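Local coordinates for NOL1/NOP2/sun family protein (Enterococcus faecium, PDB 3M4X) that probably methylates cytosine in 16S ribosomal RNA, using S-adenosylmethionine as methyl donor, as do other members of the RsmF family, at residues T74-G77 with K78-L81; Y56-E59 with E60-P63. All coordinates share one frame; numbering follows the deposited sequence.

Contact 1 (T74-G77 with K78-L81); sequences TVNG and KSFL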
loop_
_atom_site.group_PDB
_atom_site.type_symbol
_atom_site.label_atom_id
_atom_site.label_comp_id
_atom_site.label_asym_id
_atom_site.label_seq_id
_atom_site.Cartn_x
_atom_site.Cartn_y
_atom_site.Cartn_z
ATOM N N THR A 74 -16.373 6.101 5.295
ATOM C CA THR A 74 -16.063 4.751 5.718
ATOM C C THR A 74 -16.408 3.761 4.607
ATOM O O THR A 74 -17.190 4.072 3.706
ATOM C CB THR A 74 -16.869 4.383 6.976
ATOM O OG1 THR A 74 -18.273 4.442 6.678
ATOM C CG2 THR A 74 -16.567 5.355 8.093
ATOM N N VAL A 75 -15.823 2.569 4.684
ATOM C CA VAL A 75 -16.028 1.532 3.682
ATOM C C VAL A 75 -16.850 0.363 4.216
ATOM O O VAL A 75 -16.599 -0.126 5.317
ATOM C CB VAL A 75 -14.684 0.967 3.201
ATOM C CG1 VAL A 75 -14.891 -0.340 2.451
ATOM C CG2 VAL A 75 -13.951 1.985 2.344
ATOM N N ASN A 76 -17.832 -0.081 3.432
ATOM C CA ASN A 76 -18.534 -1.333 3.709
ATOM C C ASN A 76 -17.626 -2.517 3.364
ATOM O O ASN A 76 -17.480 -2.892 2.195
ATOM C CB ASN A 76 -19.842 -1.403 2.924
ATOM C CG ASN A 76 -20.689 -2.617 3.286
ATOM O OD1 ASN A 76 -20.227 -3.569 3.919
ATOM N ND2 ASN A 76 -21.941 -2.581 2.873
ATOM N N GLY A 77 -17.010 -3.085 4.396
ATOM C CA GLY A 77 -16.021 -4.132 4.246
ATOM C C GLY A 77 -16.601 -5.411 3.669
ATOM O O GLY A 77 -15.855 -6.286 3.238
ATOM N N LYS A 78 -17.926 -5.524 3.673
ATOM C CA LYS A 78 -18.593 -6.730 3.201
ATOM C C LYS A 78 -19.327 -6.496 1.893
ATOM O O LYS A 78 -20.043 -7.375 1.432
ATOM C CB LYS A 78 -19.597 -7.251 4.236
ATOM C CG LYS A 78 -19.035 -7.445 5.635
ATOM C CD LYS A 78 -18.662 -8.898 5.882
ATOM C CE LYS A 78 -19.077 -9.348 7.281
ATOM N NZ LYS A 78 -18.454 -8.522 8.360
ATOM N N SER A 79 -19.187 -5.325 1.288
ATOM C CA SER A 79 -19.800 -5.166 -0.028
ATOM C C SER A 79 -18.798 -5.313 -1.171
ATOM O O SER A 79 -17.617 -5.603 -0.943
ATOM C CB SER A 79 -20.602 -3.873 -0.160
ATOM O OG SER A 79 -21.639 -4.040 -1.126
ATOM N N PHE A 80 -19.279 -5.106 -2.397
ATOM C CA PHE A 80 -18.526 -5.494 -3.580
ATOM C C PHE A 80 -17.463 -4.489 -4.011
ATOM O O PHE A 80 -16.447 -4.896 -4.589
ATOM C CB PHE A 80 -19.459 -5.845 -4.749
ATOM C CG PHE A 80 -20.433 -4.772 -5.080
ATOM C CD1 PHE A 80 -20.060 -3.703 -5.879
ATOM C CD2 PHE A 80 -21.727 -4.825 -4.600
ATOM C CE1 PHE A 80 -20.957 -2.695 -6.182
ATOM C CE2 PHE A 80 -22.641 -3.819 -4.906
ATOM C CZ PHE A 80 -22.255 -2.757 -5.700
ATOM N N LEU A 81 -17.679 -3.197 -3.744
ATOM C CA LEU A 81 -16.643 -2.212 -4.077
ATOM C C LEU A 81 -15.373 -2.497 -3.272
ATOM O O LEU A 81 -14.257 -2.332 -3.759
ATOM C CB LEU A 81 -17.111 -0.774 -3.835
ATOM C CG LEU A 81 -18.237 -0.214 -4.707
ATOM C CD1 LEU A 81 -18.696 1.162 -4.191
ATOM C CD2 LEU A 81 -17.852 -0.129 -6.171
#
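The carboxamide of Asn76 lies with one flat face over the beta carbon of Ser79, whose CB sits 3.7 Å from Asn76 CG and almost directly above the amide plane, while OD1 accepts the backbone NH of Lys78. This is an Asx turn superimposed on a type I beta turn that runs from Asn76 to Ser79. Asparagine suits the first position because its short side chain can fold back over the turn: with CG anti to the backbone N (chi1 -174°), OD1 comes within 3.0 Å of Lys78 N, and that NH is tilted 34° out of the amide plane, on the same side as Ser79 CB. Gly77 and Lys78 occupy the two central positions. The lysine puts only the base of its chain near the turn, CB lying 3.7 Å from Asn76 OD1, and then bends away, as befits a charged residue at the surface. Ser79 takes the N-cap position of helix 80-83, although its hydroxyl makes no capping bond; CB, not OG, does the touching. Behind it, Phe80 sets its ring edge-to-face with that of Tyr56. The turn itself is closed by Ser79 N donating to Asn76 O at 3.1 Å, and beside that bond Ser79 CB rests 3.6 Å from Asn76 ND2.

Contact 2 (Y56-E59 with E60-P63); sequences YHSE and ELQP
Ser58 holds its OG anti to its own backbone N (chi1 177°), which swings the hydroxyl beside its carbonyl carbon and over the residues that follow, where it meets the NH of Glu60; His57, likewise with CG anti to N (chi1 -157°), presents its imidazole to Leu61. The hydroxyl oxygen accepts a hydrogen bond from Glu60 N at 3.0 Å (154°) and a weak one from Leu61 N at 3.4 Å, so one small side chain receives two successive amides. Glu60 CB packs 3.4 Å from the same OG, while the carboxylates of Glu59 and Glu60 belong to exposed residues, fitting acidic groups on a surface loop. The bond to Glu60 makes an ST turn, placed just where the chain leaves helix 49-56 and starts toward strand 70-72 in the ferredoxin-like N-terminal domain of this RNA methyltransferase family; Ser58 is the first residue to abandon helical geometry. Leucine supplies the apolar partner, its side chain reaching back to Ser58 and His57. Its rotation is uncertain, however, since chi1 is far from staggered and both CG and CD1 come very close to Ser58 O. As modelled, Leu61 CD2 approaches the His57 ring obliquely in an off-centre CH-pi contact, 3.8 Å from His57 ND1, and the two side chains cross at about a right angle; Leu61 CG rests 3.9 Å from Ser58 CB. The imidazole also stacks with the ring of Phe40.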
loop_
_atom_site.group_PDB
_atom_site.type_symbol
_atom_site.label_atom_id
_atom_site.label_comp_id
_atom_site.label_asym_id
_atom_site.label_seq_id
_atom_site.Cartn_x
_atom_site.Cartn_y
_atom_site.Cartn_z
ATOM N N TYR A 56 -22.063 3.281 -6.864
ATOM C CA TYR A 56 -22.460 2.332 -5.825
ATOM C C TYR A 56 -22.110 2.713 -4.388
ATOM O O TYR A 56 -22.578 2.077 -3.432
ATOM C CB TYR A 56 -21.946 0.943 -6.180
ATOM C CG TYR A 56 -22.517 0.509 -7.507
ATOM C CD1 TYR A 56 -21.724 0.471 -8.641
ATOM C CD2 TYR A 56 -23.882 0.217 -7.638
ATOM C CE1 TYR A 56 -22.242 0.097 -9.872
ATOM C CE2 TYR A 56 -24.423 -0.153 -8.873
ATOM C CZ TYR A 56 -23.595 -0.212 -9.983
ATOM O OH TYR A 56 -24.090 -0.577 -11.209
ATOM N N HIS A 57 -21.295 3.752 -4.239
ATOM C CA HIS A 57 -21.052 4.344 -2.933
ATOM C C HIS A 57 -21.891 5.629 -2.835
ATOM O O HIS A 57 -22.889 5.667 -2.118
ATOM C CB HIS A 57 -19.559 4.652 -2.741
ATOM C CG HIS A 57 -19.132 4.731 -1.304
ATOM N ND1 HIS A 57 -19.653 5.652 -0.419
ATOM C CD2 HIS A 57 -18.227 4.008 -0.605
ATOM C CE1 HIS A 57 -19.098 5.483 0.767
ATOM N NE2 HIS A 57 -18.226 4.496 0.683
ATOM N N SER A 58 -21.489 6.658 -3.586
ATOM C CA SER A 58 -22.111 7.989 -3.547
ATOM C C SER A 58 -21.410 9.010 -4.466
ATOM O O SER A 58 -20.171 9.077 -4.513
ATOM C CB SER A 58 -22.133 8.532 -2.105
ATOM O OG SER A 58 -22.671 9.843 -2.055
ATOM N N GLU A 59 -22.205 9.806 -5.181
ATOM C CA GLU A 59 -21.675 10.913 -5.983
ATOM C C GLU A 59 -21.693 12.211 -5.170
ATOM O O GLU A 59 -21.478 13.302 -5.701
ATOM C CB GLU A 59 -22.479 11.085 -7.274
ATOM C CG GLU A 59 -22.653 9.802 -8.062
ATOM C CD GLU A 59 -23.144 10.039 -9.476
ATOM O OE1 GLU A 59 -23.580 11.175 -9.764
ATOM O OE2 GLU A 59 -23.089 9.089 -10.295
ATOM N N GLU A 60 -21.951 12.077 -3.874
ATOM C CA GLU A 60 -22.043 13.222 -2.984
ATOM C C GLU A 60 -20.860 13.310 -2.031
ATOM O O GLU A 60 -20.533 14.396 -1.562
ATOM C CB GLU A 60 -23.336 13.157 -2.171
ATOM C CG GLU A 60 -24.588 13.519 -2.947
ATOM C CD GLU A 60 -25.845 13.281 -2.141
ATOM O OE1 GLU A 60 -26.015 12.148 -1.645
ATOM O OE2 GLU A 60 -26.656 14.220 -2.001
ATOM N N LEU A 61 -20.234 12.169 -1.740
ATOM C CA LEU A 61 -19.161 12.111 -0.743
ATOM C C LEU A 61 -18.117 13.205 -0.952
ATOM O O LEU A 61 -17.838 13.602 -2.087
ATOM C CB LEU A 61 -18.514 10.722 -0.690
ATOM C CG LEU A 61 -18.498 9.859 -1.954
ATOM C CD1 LEU A 61 -17.977 10.646 -3.148
ATOM C CD2 LEU A 61 -17.679 8.591 -1.738
ATOM N N GLN A 62 -17.561 13.705 0.151
ATOM C CA GLN A 62 -16.623 14.818 0.099
ATOM C C GLN A 62 -15.180 14.355 -0.113
ATOM O O GLN A 62 -14.733 13.365 0.470
ATOM C CB GLN A 62 -16.716 15.658 1.378
ATOM C CG GLN A 62 -18.116 16.191 1.683
ATOM C CD GLN A 62 -18.154 17.084 2.921
ATOM O OE1 GLN A 62 -17.141 17.272 3.605
ATOM N NE2 GLN A 62 -19.330 17.644 3.210
ATOM N N PRO A 63 -14.437 15.100 -0.932
ATOM C CA PRO A 63 -13.051 14.750 -1.249
ATOM C C PRO A 63 -12.182 14.829 0.002
ATOM O O PRO A 63 -12.455 15.657 0.872
ATOM C CB PRO A 63 -12.637 15.840 -2.238
ATOM C CG PRO A 63 -13.506 17.032 -1.840
ATOM C CD PRO A 63 -14.831 16.417 -1.468
#

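From the N terminus, the chain leaves helix 49-56, bends through contact 2 at residues 56-63, runs along strand 70-72 and then turns again at contact 1, residues 74-81, into helix 80-83. Each contact closes its own short bend; the two stand in series, neither nested nor crossing, with centres about 13 Å apart. They nevertheless meet in space: His57 NE2 lies 3.2 Å from Thr74 O, a probable hydrogen bond, and Leu81 CD1 packs 3.7 Å from His57 N. Together they bring the end of helix 49-56 against the start of helix 80-83. Tyr56, whose OH is hydrogen-bonded to Asp431 OD2, and Phe80, touching Ile433, connect this N-terminal region to the C-terminal PUA-like domain.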